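Local coordinates for structural polyprotein, VP1 (Israeli acute paralysis virus, PDB 5CDD) that is probably a structural building block of the virus shell, a jelly-roll coat protein cut from a longer polyprotein and assembled into capsid pentamers, at residues Cys108-Phe113 and Thr174-Ile179; Asp51-Gln56 and Tyr94-Thr99; Thr100-Ser105 and Tyr134-Pro139; Asn58-Ile63 and Ile124-Pro129. All blocks are in the same frame, centred on the assembly; numbering follows the deposited sequence.

Interaction 1 of 4, residues Cys108-Phe113 and Thr174-Ile179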
loop_
_atom_site.group_PDB
_atom_site.type_symbol
_atom_site.label_atom_id
_atom_site.label_comp_id
_atom_site.label_asym_id
_atom_site.label_seq_id
_atom_site.Cartn_x
_atom_site.Cartn_y
_atom_site.Cartn_z
ATOM N N CYS A 108 -0.263 -41.361 21.348
ATOM C CA CYS A 108 1.147 -41.026 21.448
ATOM C C CYS A 108 1.412 -39.535 21.301
ATOM O O CYS A 108 0.909 -38.892 20.379
ATOM C CB CYS A 108 1.932 -41.790 20.383
ATOM S SG CYS A 108 3.681 -41.368 20.310
ATOM N N TYR A 109 2.205 -38.991 22.219
ATOM C CA TYR A 109 2.561 -37.580 22.180
ATOM C C TYR A 109 4.028 -37.414 22.553
ATOM O O TYR A 109 4.597 -38.245 23.261
ATOM C CB TYR A 109 1.666 -36.769 23.125
ATOM C CG TYR A 109 1.880 -37.027 24.599
ATOM C CD1 TYR A 109 2.990 -36.511 25.265
ATOM C CD2 TYR A 109 0.967 -37.784 25.332
ATOM C CE1 TYR A 109 3.187 -36.738 26.625
ATOM C CE2 TYR A 109 1.154 -38.020 26.692
ATOM C CZ TYR A 109 2.265 -37.493 27.331
ATOM O OH TYR A 109 2.456 -37.718 28.675
ATOM N N ILE A 110 4.638 -36.339 22.062
ATOM C CA ILE A 110 6.044 -36.062 22.328
ATOM C C ILE A 110 6.205 -34.742 23.075
ATOM O O ILE A 110 5.685 -33.715 22.649
ATOM C CB ILE A 110 6.849 -35.970 21.013
ATOM C CG1 ILE A 110 6.611 -37.219 20.155
ATOM C CG2 ILE A 110 8.323 -35.797 21.323
ATOM C CD1 ILE A 110 7.100 -38.507 20.768
ATOM N N ARG A 111 6.930 -34.781 24.187
ATOM C CA ARG A 111 7.181 -33.593 25.000
ATOM C C ARG A 111 8.681 -33.321 25.039
ATOM O O ARG A 111 9.484 -34.249 25.130
ATOM C CB ARG A 111 6.685 -33.807 26.434
ATOM C CG ARG A 111 5.184 -33.987 26.593
ATOM C CD ARG A 111 4.457 -32.651 26.605
ATOM N NE ARG A 111 4.751 -31.837 27.789
ATOM C CZ ARG A 111 4.408 -32.157 29.035
ATOM N NH1 ARG A 111 3.756 -33.285 29.285
ATOM N NH2 ARG A 111 4.700 -31.335 30.037
ATOM N N SER A 112 9.061 -32.051 24.964
ATOM C CA SER A 112 10.468 -31.677 25.024
ATOM C C SER A 112 10.631 -30.542 26.031
ATOM O O SER A 112 9.834 -29.605 26.059
ATOM C CB SER A 112 10.982 -31.252 23.643
ATOM O OG SER A 112 10.214 -30.194 23.104
ATOM N N PHE A 113 11.658 -30.642 26.867
ATOM C CA PHE A 113 11.918 -29.640 27.893
ATOM C C PHE A 113 13.360 -29.161 27.820
ATOM O O PHE A 113 14.134 -29.593 26.967
ATOM C CB PHE A 113 11.691 -30.241 29.284
ATOM C CG PHE A 113 10.373 -30.940 29.445
ATOM C CD1 PHE A 113 9.248 -30.246 29.877
ATOM C CD2 PHE A 113 10.258 -32.297 29.167
ATOM C CE1 PHE A 113 8.025 -30.896 30.034
ATOM C CE2 PHE A 113 9.042 -32.957 29.318
ATOM C CZ PHE A 113 7.922 -32.254 29.752
ATOM N N THR A 174 4.908 -43.257 24.964
ATOM C CA THR A 174 4.976 -44.566 24.336
ATOM C C THR A 174 6.396 -44.804 23.868
ATOM O O THR A 174 7.185 -43.867 23.783
ATOM C CB THR A 174 4.052 -44.633 23.121
ATOM O OG1 THR A 174 4.561 -43.794 22.076
ATOM C CG2 THR A 174 2.652 -44.158 23.509
ATOM N N SER A 175 6.719 -46.051 23.555
ATOM C CA SER A 175 8.048 -46.384 23.084
ATOM C C SER A 175 8.154 -45.850 21.666
ATOM O O SER A 175 7.319 -46.162 20.812
ATOM C CB SER A 175 8.230 -47.890 23.089
ATOM O OG SER A 175 9.605 -48.219 23.116
ATOM N N THR A 176 9.171 -45.034 21.423
ATOM C CA THR A 176 9.358 -44.433 20.115
ATOM C C THR A 176 10.625 -44.823 19.371
ATOM O O THR A 176 11.539 -45.438 19.915
ATOM C CB THR A 176 9.328 -42.896 20.207
ATOM O OG1 THR A 176 10.299 -42.446 21.160
ATOM C CG2 THR A 176 7.954 -42.425 20.628
ATOM N N THR A 177 10.644 -44.445 18.102
ATOM C CA THR A 177 11.758 -44.682 17.206
ATOM C C THR A 177 11.652 -43.591 16.142
ATOM O O THR A 177 10.678 -43.538 15.393
ATOM C CB THR A 177 11.668 -46.076 16.555
ATOM O OG1 THR A 177 12.715 -46.210 15.589
ATOM C CG2 THR A 177 10.316 -46.285 15.884
ATOM N N GLN A 178 12.638 -42.700 16.089
ATOM C CA GLN A 178 12.585 -41.613 15.121
ATOM C C GLN A 178 13.902 -41.283 14.444
ATOM O O GLN A 178 14.978 -41.665 14.908
ATOM C CB GLN A 178 12.057 -40.336 15.785
ATOM C CG GLN A 178 11.091 -40.570 16.933
ATOM C CD GLN A 178 11.792 -40.672 18.276
ATOM O OE1 GLN A 178 12.813 -41.344 18.415
ATOM N NE2 GLN A 178 11.233 -40.009 19.276
ATOM N N ILE A 179 13.794 -40.568 13.329
ATOM C CA ILE A 179 14.957 -40.121 12.580
ATOM C C ILE A 179 15.266 -38.753 13.175
ATOM O O ILE A 179 14.408 -37.870 13.191
ATOM C CB ILE A 179 14.642 -39.955 11.083
ATOM C CG1 ILE A 179 14.155 -41.284 10.498
ATOM C CG2 ILE A 179 15.880 -39.478 10.350
ATOM C CD1 ILE A 179 13.675 -41.192 9.066
#
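C108 swings SG away from its own backbone N (chi1 175°), while T174 holds OG1 between its backbone N and carbonyl carbon (chi1 69°), and these two settings bring sulfur and hydroxyl close together. C108 SG lies 3.1 Å from T174 OG1, a close polar approach. The methyl of T174 adds an apolar touch, with T174 CG2 4.0 Å from C108 CB. The two residues are also the point where the backbones come closest, with C108 CA and T174 CA 6.0 Å apart. Two residues further along each segment, I110 and T176 reach toward each other tip to tip, and I110 CD1 stops 4.0 Å from T176 CG2. All four residues are buried; the sulfur-hydroxyl approach and the methyl contact sit side by side where the two sheets of the jelly roll come together. Strand 110-116 lies between strands 166-172 and 131-133, its backbone bonded to both at R111-F171 and I110-T133. Strand 176-184 belongs to the opposing sheet, where T176 bonds through its backbone to L55 of strand 47-55. The contact thus joins the start of strand 110-116 to the crossing from strand 166-172 into strand 176-184.

Interaction 2 of 4, residues Asp51-Gln56 and Tyr94-Thr99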
loop_
_atom_site.group_PDB
_atom_site.type_symbol
_atom_site.label_atom_id
_atom_site.label_comp_id
_atom_site.label_asym_id
_atom_site.label_seq_id
_atom_site.Cartn_x
_atom_site.Cartn_y
_atom_site.Cartn_z
ATOM N N ASP A 51 19.405 -42.325 11.757
ATOM C CA ASP A 51 18.200 -42.696 11.031
ATOM C C ASP A 51 17.286 -43.520 11.921
ATOM O O ASP A 51 16.227 -43.968 11.489
ATOM C CB ASP A 51 18.557 -43.495 9.775
ATOM C CG ASP A 51 19.401 -42.697 8.795
ATOM O OD1 ASP A 51 18.881 -41.722 8.208
ATOM O OD2 ASP A 51 20.588 -43.045 8.613
ATOM N N ASN A 52 17.692 -43.722 13.171
ATOM C CA ASN A 52 16.874 -44.506 14.087
ATOM C C ASN A 52 17.273 -44.345 15.548
ATOM O O ASN A 52 18.263 -44.918 15.998
ATOM C CB ASN A 52 16.940 -45.986 13.705
ATOM C CG ASN A 52 15.791 -46.784 14.283
ATOM O OD1 ASN A 52 14.628 -46.503 13.997
ATOM N ND2 ASN A 52 16.107 -47.785 15.095
ATOM N N TRP A 53 16.492 -43.569 16.289
ATOM C CA TRP A 53 16.768 -43.350 17.700
ATOM C C TRP A 53 15.705 -44.073 18.514
ATOM O O TRP A 53 14.558 -43.632 18.593
ATOM C CB TRP A 53 16.757 -41.854 18.015
ATOM C CG TRP A 53 17.297 -41.528 19.372
ATOM C CD1 TRP A 53 18.350 -42.132 20.000
ATOM C CD2 TRP A 53 16.859 -40.479 20.245
ATOM N NE1 TRP A 53 18.594 -41.526 21.208
ATOM C CE2 TRP A 53 17.695 -40.508 21.385
ATOM C CE3 TRP A 53 15.842 -39.516 20.174
ATOM C CZ2 TRP A 53 17.546 -39.608 22.449
ATOM C CZ3 TRP A 53 15.695 -38.621 21.233
ATOM C CH2 TRP A 53 16.544 -38.675 22.354
ATOM N N ILE A 54 16.096 -45.191 19.113
ATOM C CA ILE A 54 15.178 -45.999 19.903
ATOM C C ILE A 54 15.086 -45.533 21.351
ATOM O O ILE A 54 16.101 -45.317 22.015
ATOM C CB ILE A 54 15.599 -47.478 19.871
ATOM C CG1 ILE A 54 15.747 -47.931 18.416
ATOM C CG2 ILE A 54 14.562 -48.332 20.580
ATOM C CD1 ILE A 54 16.313 -49.318 18.249
ATOM N N LEU A 55 13.856 -45.379 21.828
ATOM C CA LEU A 55 13.599 -44.941 23.192
ATOM C C LEU A 55 12.424 -45.700 23.787
ATOM O O LEU A 55 11.543 -46.165 23.067
ATOM C CB LEU A 55 13.287 -43.445 23.224
ATOM C CG LEU A 55 14.405 -42.487 22.825
ATOM C CD1 LEU A 55 13.898 -41.064 22.940
ATOM C CD2 LEU A 55 15.612 -42.698 23.722
ATOM N N GLN A 56 12.414 -45.811 25.110
ATOM C CA GLN A 56 11.344 -46.504 25.808
ATOM C C GLN A 56 10.281 -45.512 26.257
ATOM O O GLN A 56 10.485 -44.301 26.201
ATOM C CB GLN A 56 11.905 -47.247 27.017
ATOM C CG GLN A 56 12.928 -48.308 26.664
ATOM C CD GLN A 56 13.563 -48.922 27.893
ATOM O OE1 GLN A 56 14.229 -48.234 28.671
ATOM N NE2 GLN A 56 13.356 -50.221 28.081
ATOM N N TYR A 94 16.437 -29.093 16.737
ATOM C CA TYR A 94 16.292 -30.525 16.505
ATOM C C TYR A 94 14.954 -30.847 15.853
ATOM O O TYR A 94 13.954 -30.173 16.097
ATOM C CB TYR A 94 16.384 -31.310 17.821
ATOM C CG TYR A 94 17.677 -31.141 18.584
ATOM C CD1 TYR A 94 17.854 -30.079 19.469
ATOM C CD2 TYR A 94 18.721 -32.051 18.429
ATOM C CE1 TYR A 94 19.044 -29.929 20.187
ATOM C CE2 TYR A 94 19.913 -31.911 19.137
ATOM C CZ TYR A 94 20.067 -30.850 20.015
ATOM O OH TYR A 94 21.244 -30.711 20.718
ATOM N N LYS A 95 14.945 -31.879 15.019
ATOM C CA LYS A 95 13.725 -32.325 14.361
ATOM C C LYS A 95 13.660 -33.838 14.497
ATOM O O LYS A 95 14.593 -34.545 14.110
ATOM C CB LYS A 95 13.714 -31.939 12.878
ATOM C CG LYS A 95 13.706 -30.445 12.619
ATOM C CD LYS A 95 13.289 -30.137 11.187
ATOM C CE LYS A 95 13.529 -28.673 10.845
ATOM N NZ LYS A 95 12.928 -27.750 11.850
ATOM N N PHE A 96 12.566 -34.331 15.064
ATOM C CA PHE A 96 12.396 -35.764 15.243
ATOM C C PHE A 96 11.287 -36.276 14.337
ATOM O O PHE A 96 10.111 -35.986 14.558
ATOM C CB PHE A 96 12.062 -36.085 16.703
ATOM C CG PHE A 96 13.033 -35.500 17.690
ATOM C CD1 PHE A 96 12.932 -34.167 18.081
ATOM C CD2 PHE A 96 14.060 -36.277 18.218
ATOM C CE1 PHE A 96 13.840 -33.613 18.986
ATOM C CE2 PHE A 96 14.977 -35.734 19.123
ATOM C CZ PHE A 96 14.866 -34.398 19.508
ATOM N N PHE A 97 11.666 -37.028 13.309
ATOM C CA PHE A 97 10.695 -37.589 12.382
ATOM C C PHE A 97 10.272 -38.960 12.894
ATOM O O PHE A 97 11.028 -39.926 12.816
ATOM C CB PHE A 97 11.295 -37.723 10.982
ATOM C CG PHE A 97 11.809 -36.432 10.413
ATOM C CD1 PHE A 97 13.020 -35.899 10.842
ATOM C CD2 PHE A 97 11.079 -35.745 9.448
ATOM C CE1 PHE A 97 13.502 -34.700 10.314
ATOM C CE2 PHE A 97 11.551 -34.546 8.916
ATOM C CZ PHE A 97 12.764 -34.023 9.350
ATOM N N ASN A 98 9.060 -39.029 13.428
ATOM C CA ASN A 98 8.521 -40.267 13.970
ATOM C C ASN A 98 8.465 -41.394 12.944
ATOM O O ASN A 98 8.072 -41.185 11.798
ATOM C CB ASN A 98 7.118 -40.012 14.522
ATOM C CG ASN A 98 6.429 -41.281 14.968
ATOM O OD1 ASN A 98 6.877 -41.949 15.901
ATOM N ND2 ASN A 98 5.334 -41.625 14.298
ATOM N N THR A 99 8.866 -42.590 13.366
ATOM C CA THR A 99 8.840 -43.766 12.501
ATOM C C THR A 99 8.228 -44.917 13.291
ATOM O O THR A 99 8.295 -46.077 12.883
ATOM C CB THR A 99 10.257 -44.175 12.033
ATOM O OG1 THR A 99 11.038 -44.597 13.158
ATOM C CG2 THR A 99 10.946 -43.006 11.349
#
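W53 and F96 meet on the inner side of one sheet of the viral jelly roll, whose strands 47-55 and 87-98 are not direct neighbours but flank strand 176-184. The backbones therefore stay well apart, with W53 CA and F96 CA 9.1 Å from each other, and side chains have to span the middle strand. The six-membered ring of the indole makes the touch: W53 CZ3 lies 3.6 Å from F96 CE2, and W53 CE3 is 4.0 Å from that same carbon. The two rings meet obliquely. W53 reaches its partner because CG stands opposite the backbone N (chi1 -168°), which throws the indole toward strand 87-98. L55 follows two residues later and lays CD1 over one face of the indole, 3.4 Å above the plane and toward the rim of the ring. Y170 of the facing sheet meets both aromatic rings, completing a buried three-ring cluster. Beside the corner at D51 and just past the end of strand 87-98, N52 OD1 is 4.2 Å from T99 OG1, a loose approach; the stronger partner of that hydroxyl is T177 O on the strand between them. Backbone bonds W53-Q178 and K95-A181 tie both flanking strands to strand 176-184. The order 47-55, 176-184, 87-98, 140-145 matches the B-I-D-G sheet of the jelly roll of picorna-like capsid proteins, with Y170 coming from the facing C-H-E-F sheet.

Interaction 3 of 4, residues Thr100-Ser105 and Tyr134-Pro139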
loop_
_atom_site.group_PDB
_atom_site.type_symbol
_atom_site.label_atom_id
_atom_site.label_comp_id
_atom_site.label_asym_id
_atom_site.label_seq_id
_atom_site.Cartn_x
_atom_site.Cartn_y
_atom_site.Cartn_z
ATOM N N THR A 100 7.628 -44.574 14.427
ATOM C CA THR A 100 6.999 -45.548 15.309
ATOM C C THR A 100 5.588 -45.882 14.846
ATOM O O THR A 100 4.767 -44.988 14.655
ATOM C CB THR A 100 6.884 -45.003 16.747
ATOM O OG1 THR A 100 8.130 -44.423 17.146
ATOM C CG2 THR A 100 6.522 -46.122 17.708
ATOM N N PRO A 101 5.289 -47.177 14.655
ATOM C CA PRO A 101 3.943 -47.560 14.220
ATOM C C PRO A 101 2.965 -47.023 15.262
ATOM O O PRO A 101 3.250 -47.071 16.456
ATOM C CB PRO A 101 4.009 -49.082 14.213
ATOM C CG PRO A 101 5.442 -49.348 13.860
ATOM C CD PRO A 101 6.178 -48.350 14.717
ATOM N N LEU A 102 1.822 -46.509 14.824
ATOM C CA LEU A 102 0.860 -45.949 15.765
ATOM C C LEU A 102 -0.342 -46.836 16.051
ATOM O O LEU A 102 -1.097 -47.194 15.147
ATOM C CB LEU A 102 0.378 -44.586 15.267
ATOM C CG LEU A 102 1.467 -43.516 15.138
ATOM C CD1 LEU A 102 0.850 -42.216 14.661
ATOM C CD2 LEU A 102 2.159 -43.319 16.482
ATOM N N LYS A 103 -0.513 -47.183 17.321
ATOM C CA LYS A 103 -1.631 -48.012 17.752
ATOM C C LYS A 103 -2.794 -47.089 18.115
ATOM O O LYS A 103 -2.602 -46.094 18.812
ATOM C CB LYS A 103 -1.242 -48.832 18.985
ATOM C CG LYS A 103 0.023 -49.676 18.857
ATOM C CD LYS A 103 -0.032 -50.852 19.828
ATOM C CE LYS A 103 1.328 -51.506 20.032
ATOM N NZ LYS A 103 2.155 -50.757 21.021
ATOM N N GLN A 104 -3.997 -47.413 17.649
ATOM C CA GLN A 104 -5.166 -46.587 17.947
ATOM C C GLN A 104 -5.564 -46.766 19.408
ATOM O O GLN A 104 -6.304 -45.956 19.972
ATOM C CB GLN A 104 -6.335 -46.969 17.037
ATOM C CG GLN A 104 -7.475 -45.965 17.042
ATOM C CD GLN A 104 -8.585 -46.342 16.081
ATOM O OE1 GLN A 104 -8.341 -46.584 14.896
ATOM N NE2 GLN A 104 -9.816 -46.395 16.586
ATOM N N SER A 105 -5.057 -47.833 20.016
ATOM C CA SER A 105 -5.337 -48.129 21.415
ATOM C C SER A 105 -4.527 -47.186 22.294
ATOM O O SER A 105 -4.529 -47.300 23.521
ATOM C CB SER A 105 -4.959 -49.579 21.734
ATOM O OG SER A 105 -3.571 -49.805 21.550
ATOM N N TYR A 134 1.750 -34.489 18.448
ATOM C CA TYR A 134 1.100 -35.790 18.363
ATOM C C TYR A 134 1.436 -36.401 17.010
ATOM O O TYR A 134 0.857 -36.028 15.991
ATOM C CB TYR A 134 -0.414 -35.644 18.513
ATOM C CG TYR A 134 -0.845 -35.134 19.870
ATOM C CD1 TYR A 134 -0.695 -33.790 20.213
ATOM C CD2 TYR A 134 -1.389 -36.001 20.820
ATOM C CE1 TYR A 134 -1.077 -33.320 21.471
ATOM C CE2 TYR A 134 -1.774 -35.543 22.080
ATOM C CZ TYR A 134 -1.615 -34.201 22.398
ATOM O OH TYR A 134 -1.991 -33.743 23.641
ATOM N N PRO A 135 2.382 -37.354 16.987
ATOM C CA PRO A 135 2.836 -38.044 15.777
ATOM C C PRO A 135 1.736 -38.504 14.826
ATOM O O PRO A 135 1.959 -38.615 13.621
ATOM C CB PRO A 135 3.645 -39.207 16.335
ATOM C CG PRO A 135 4.248 -38.613 17.563
ATOM C CD PRO A 135 3.065 -37.899 18.175
ATOM N N VAL A 136 0.549 -38.768 15.360
ATOM C CA VAL A 136 -0.551 -39.223 14.522
ATOM C C VAL A 136 -1.007 -38.140 13.547
ATOM O O VAL A 136 -1.470 -38.447 12.448
ATOM C CB VAL A 136 -1.753 -39.680 15.373
ATOM C CG1 VAL A 136 -2.371 -38.492 16.093
ATOM C CG2 VAL A 136 -2.772 -40.371 14.492
ATOM N N ILE A 137 -0.874 -36.877 13.948
ATOM C CA ILE A 137 -1.266 -35.757 13.094
ATOM C C ILE A 137 -0.060 -34.911 12.683
ATOM O O ILE A 137 -0.120 -34.161 11.709
ATOM C CB ILE A 137 -2.303 -34.840 13.792
ATOM C CG1 ILE A 137 -1.721 -34.271 15.086
ATOM C CG2 ILE A 137 -3.575 -35.615 14.084
ATOM C CD1 ILE A 137 -2.675 -33.351 15.826
ATOM N N ASN A 138 1.033 -35.034 13.431
ATOM C CA ASN A 138 2.252 -34.289 13.138
ATOM C C ASN A 138 3.487 -35.145 13.421
ATOM O O ASN A 138 4.016 -35.152 14.534
ATOM C CB ASN A 138 2.290 -33.000 13.964
ATOM C CG ASN A 138 3.553 -32.190 13.726
ATOM O OD1 ASN A 138 4.107 -32.183 12.624
ATOM N ND2 ASN A 138 4.005 -31.486 14.757
ATOM N N PRO A 139 3.959 -35.881 12.402
ATOM C CA PRO A 139 5.123 -36.770 12.458
ATOM C C PRO A 139 6.439 -36.102 12.837
ATOM O O PRO A 139 7.361 -36.770 13.307
ATOM C CB PRO A 139 5.184 -37.347 11.046
ATOM C CG PRO A 139 3.762 -37.308 10.596
ATOM C CD PRO A 139 3.316 -35.961 11.079
#
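L102 rests its methyl CD1 on the turn at P135 and V136, so that two connecting loops of the jelly roll meet: the one between strands 87-98 and 110-116, and the one between strands 131-133 and 140-145. L102 CD1 sits 3.3 Å from V136 CA and 3.7 Å from V136 CB, while the second methyl faces the proline, with L102 CD2 4.4 Å from P135 CB. The contact is van der Waals packing of one leucine on the backbone and side chains of the turn, and V136 itself remains exposed at its border. The leucine is extended beyond CB (chi2 -179°), which carries CD1 out to the backbone of V136. In the next shell, P135 packs on C108 of its own chain, and T100 OG1 is hydrogen-bonded to T177 N, which ties the start of the 100-105 loop to strand 176-184. Neighbouring copies of the protein touch both loops. T100 O accepts a hydrogen bond from T107 OG1 of one adjoining subunit, and L102 also packs on that T107; Y134 OH is hydrogen-bonded to N98 O of a different neighbouring subunit. The shape of the turn met by L102 is set from within. P135 and V136 occupy the corners of a beta turn in which Y134 O accepts from both I137 N and N138 N, each at 2.8 Å, the two donors arriving from opposite faces of the carbonyl plane.

Interaction 4 of 4, residues Asn58-Ile63 and Ile124-Pro129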
loop_
_atom_site.group_PDB
_atom_site.type_symbol
_atom_site.label_atom_id
_atom_site.label_comp_id
_atom_site.label_asym_id
_atom_site.label_seq_id
_atom_site.Cartn_x
_atom_site.Cartn_y
_atom_site.Cartn_z
ATOM N N ASN A 58 7.627 -43.406 28.727
ATOM C CA ASN A 58 7.795 -42.610 29.937
ATOM C C ASN A 58 9.236 -42.431 30.401
ATOM O O ASN A 58 9.506 -42.469 31.603
ATOM C CB ASN A 58 6.984 -43.223 31.080
ATOM C CG ASN A 58 5.524 -43.413 30.722
ATOM O OD1 ASN A 58 5.196 -44.056 29.723
ATOM N ND2 ASN A 58 4.637 -42.865 31.544
ATOM N N THR A 59 10.162 -42.234 29.467
ATOM C CA THR A 59 11.559 -42.047 29.850
ATOM C C THR A 59 12.089 -40.671 29.480
ATOM O O THR A 59 12.289 -40.367 28.302
ATOM C CB THR A 59 12.485 -43.099 29.200
ATOM O OG1 THR A 59 12.093 -44.413 29.610
ATOM C CG2 THR A 59 13.926 -42.859 29.625
ATOM N N LYS A 60 12.316 -39.840 30.494
ATOM C CA LYS A 60 12.851 -38.503 30.275
ATOM C C LYS A 60 14.294 -38.696 29.817
ATOM O O LYS A 60 15.162 -39.047 30.610
ATOM C CB LYS A 60 12.803 -37.690 31.573
ATOM C CG LYS A 60 11.415 -37.619 32.204
ATOM C CD LYS A 60 11.315 -36.514 33.249
ATOM C CE LYS A 60 12.299 -36.707 34.392
ATOM N NZ LYS A 60 12.296 -35.550 35.338
ATOM N N THR A 61 14.543 -38.466 28.534
ATOM C CA THR A 61 15.868 -38.660 27.964
ATOM C C THR A 61 16.588 -37.404 27.477
ATOM O O THR A 61 16.125 -36.728 26.560
ATOM C CB THR A 61 15.799 -39.637 26.775
ATOM O OG1 THR A 61 15.246 -40.884 27.212
ATOM C CG2 THR A 61 17.182 -39.861 26.189
ATOM N N PRO A 62 17.738 -37.078 28.087
ATOM C CA PRO A 62 18.497 -35.895 27.669
ATOM C C PRO A 62 19.140 -36.255 26.331
ATOM O O PRO A 62 19.674 -37.357 26.177
ATOM C CB PRO A 62 19.541 -35.737 28.775
ATOM C CG PRO A 62 18.932 -36.450 29.951
ATOM C CD PRO A 62 18.306 -37.652 29.317
ATOM N N ILE A 63 19.092 -35.346 25.363
ATOM C CA ILE A 63 19.671 -35.651 24.061
ATOM C C ILE A 63 21.187 -35.796 24.076
ATOM O O ILE A 63 21.774 -36.225 23.084
ATOM C CB ILE A 63 19.274 -34.610 22.985
ATOM C CG1 ILE A 63 19.128 -33.216 23.605
ATOM C CG2 ILE A 63 17.999 -35.049 22.294
ATOM C CD1 ILE A 63 20.447 -32.568 23.977
ATOM N N ILE A 124 16.595 -32.921 37.605
ATOM C CA ILE A 124 16.027 -31.701 37.044
ATOM C C ILE A 124 14.505 -31.823 36.997
ATOM O O ILE A 124 13.964 -32.911 36.790
ATOM C CB ILE A 124 16.554 -31.435 35.613
ATOM C CG1 ILE A 124 16.150 -30.030 35.157
ATOM C CG2 ILE A 124 16.001 -32.471 34.647
ATOM C CD1 ILE A 124 16.763 -28.914 35.980
ATOM N N ASN A 125 13.824 -30.698 37.195
ATOM C CA ASN A 125 12.365 -30.654 37.180
ATOM C C ASN A 125 11.833 -30.681 35.751
ATOM O O ASN A 125 12.596 -30.554 34.792
ATOM C CB ASN A 125 11.885 -29.385 37.880
ATOM C CG ASN A 125 12.424 -28.131 37.227
ATOM O OD1 ASN A 125 12.015 -27.771 36.125
ATOM N ND2 ASN A 125 13.359 -27.469 37.896
ATOM N N VAL A 126 10.522 -30.842 35.614
ATOM C CA VAL A 126 9.897 -30.885 34.298
ATOM C C VAL A 126 9.059 -29.640 34.020
ATOM O O VAL A 126 7.987 -29.719 33.421
ATOM C CB VAL A 126 9.005 -32.140 34.141
ATOM C CG1 VAL A 126 9.873 -33.384 34.062
ATOM C CG2 VAL A 126 8.038 -32.245 35.310
ATOM N N ASP A 127 9.556 -28.489 34.457
ATOM C CA ASP A 127 8.858 -27.230 34.242
ATOM C C ASP A 127 9.610 -26.363 33.237
ATOM O O ASP A 127 10.465 -26.860 32.500
ATOM C CB ASP A 127 8.683 -26.487 35.567
ATOM C CG ASP A 127 7.743 -27.208 36.521
ATOM O OD1 ASP A 127 6.598 -27.510 36.115
ATOM O OD2 ASP A 127 8.143 -27.470 37.675
ATOM N N GLY A 128 9.294 -25.072 33.205
ATOM C CA GLY A 128 9.947 -24.177 32.267
ATOM C C GLY A 128 9.345 -24.333 30.880
ATOM O O GLY A 128 8.342 -25.033 30.726
ATOM N N PRO A 129 9.925 -23.697 29.849
ATOM C CA PRO A 129 9.405 -23.796 28.481
ATOM C C PRO A 129 9.243 -25.249 28.044
ATOM O O PRO A 129 9.984 -26.123 28.494
ATOM C CB PRO A 129 10.458 -23.060 27.660
ATOM C CG PRO A 129 10.960 -22.033 28.615
ATOM C CD PRO A 129 11.110 -22.822 29.892
#
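K60 and V126 are the closest backbone positions here, yet their CA atoms stand 9.1 Å apart, so the lysine side chain must bridge the distance between the residue preceding strand 61-62 and the loop 124-129. It does so with a bend at chi3 (-60°), its side chain crossing that of V126 at about a right angle. V126 CG1 touches the lysine at the bend and at its end, 3.5 Å from K60 CD and 3.5 Å from K60 NZ. The ammonium ends beside the valine methyl. There K60 NZ donates a hydrogen bond to A121 O, earlier in the same loop, which probably helps to settle the charge; I124 O lies 3.4 Å from K60 NZ. The loop is shaped locally by an Asx turn, in which D127 N donates to N125 OD1 over 3.1 Å, in the carbonyl plane and on a lone pair, with an N-H...O angle of 159°. Beyond the turn, D127 OD1 forms a salt bridge to R75 of a neighbouring copy of the protein, and N125 ND2 bonds to T276 O of another capsid chain. The long connection between strands E (110-116) and F (131-133), which also makes these subunit contacts, thus packs against the residue leading into edge strand C (61-62), consistent with the C-H-E-F sheet of the viral jelly roll.

From the N terminus, 51-56 on strand 47-55 opens interaction 2, and 58-63, leading into strand 61-62, opens interaction 4. Interaction 2 closes first, at 94-99, and ties together strands of one sheet. Interaction 3 opens directly afterwards at 100-105, and interaction 1 at 108-113. Interaction 4 then closes at 124-129, joining the edge of the second sheet to its long loop; interaction 3 closes at 134-139, linking two loops; and interaction 1 closes last, at 174-179, bridging the sheets. None nests. Interaction 4 crosses the other three, interactions 1 and 3 cross each other, and interaction 2 precedes both in series. Interactions 1 and 2 lie closest, their centres about 7 Å apart.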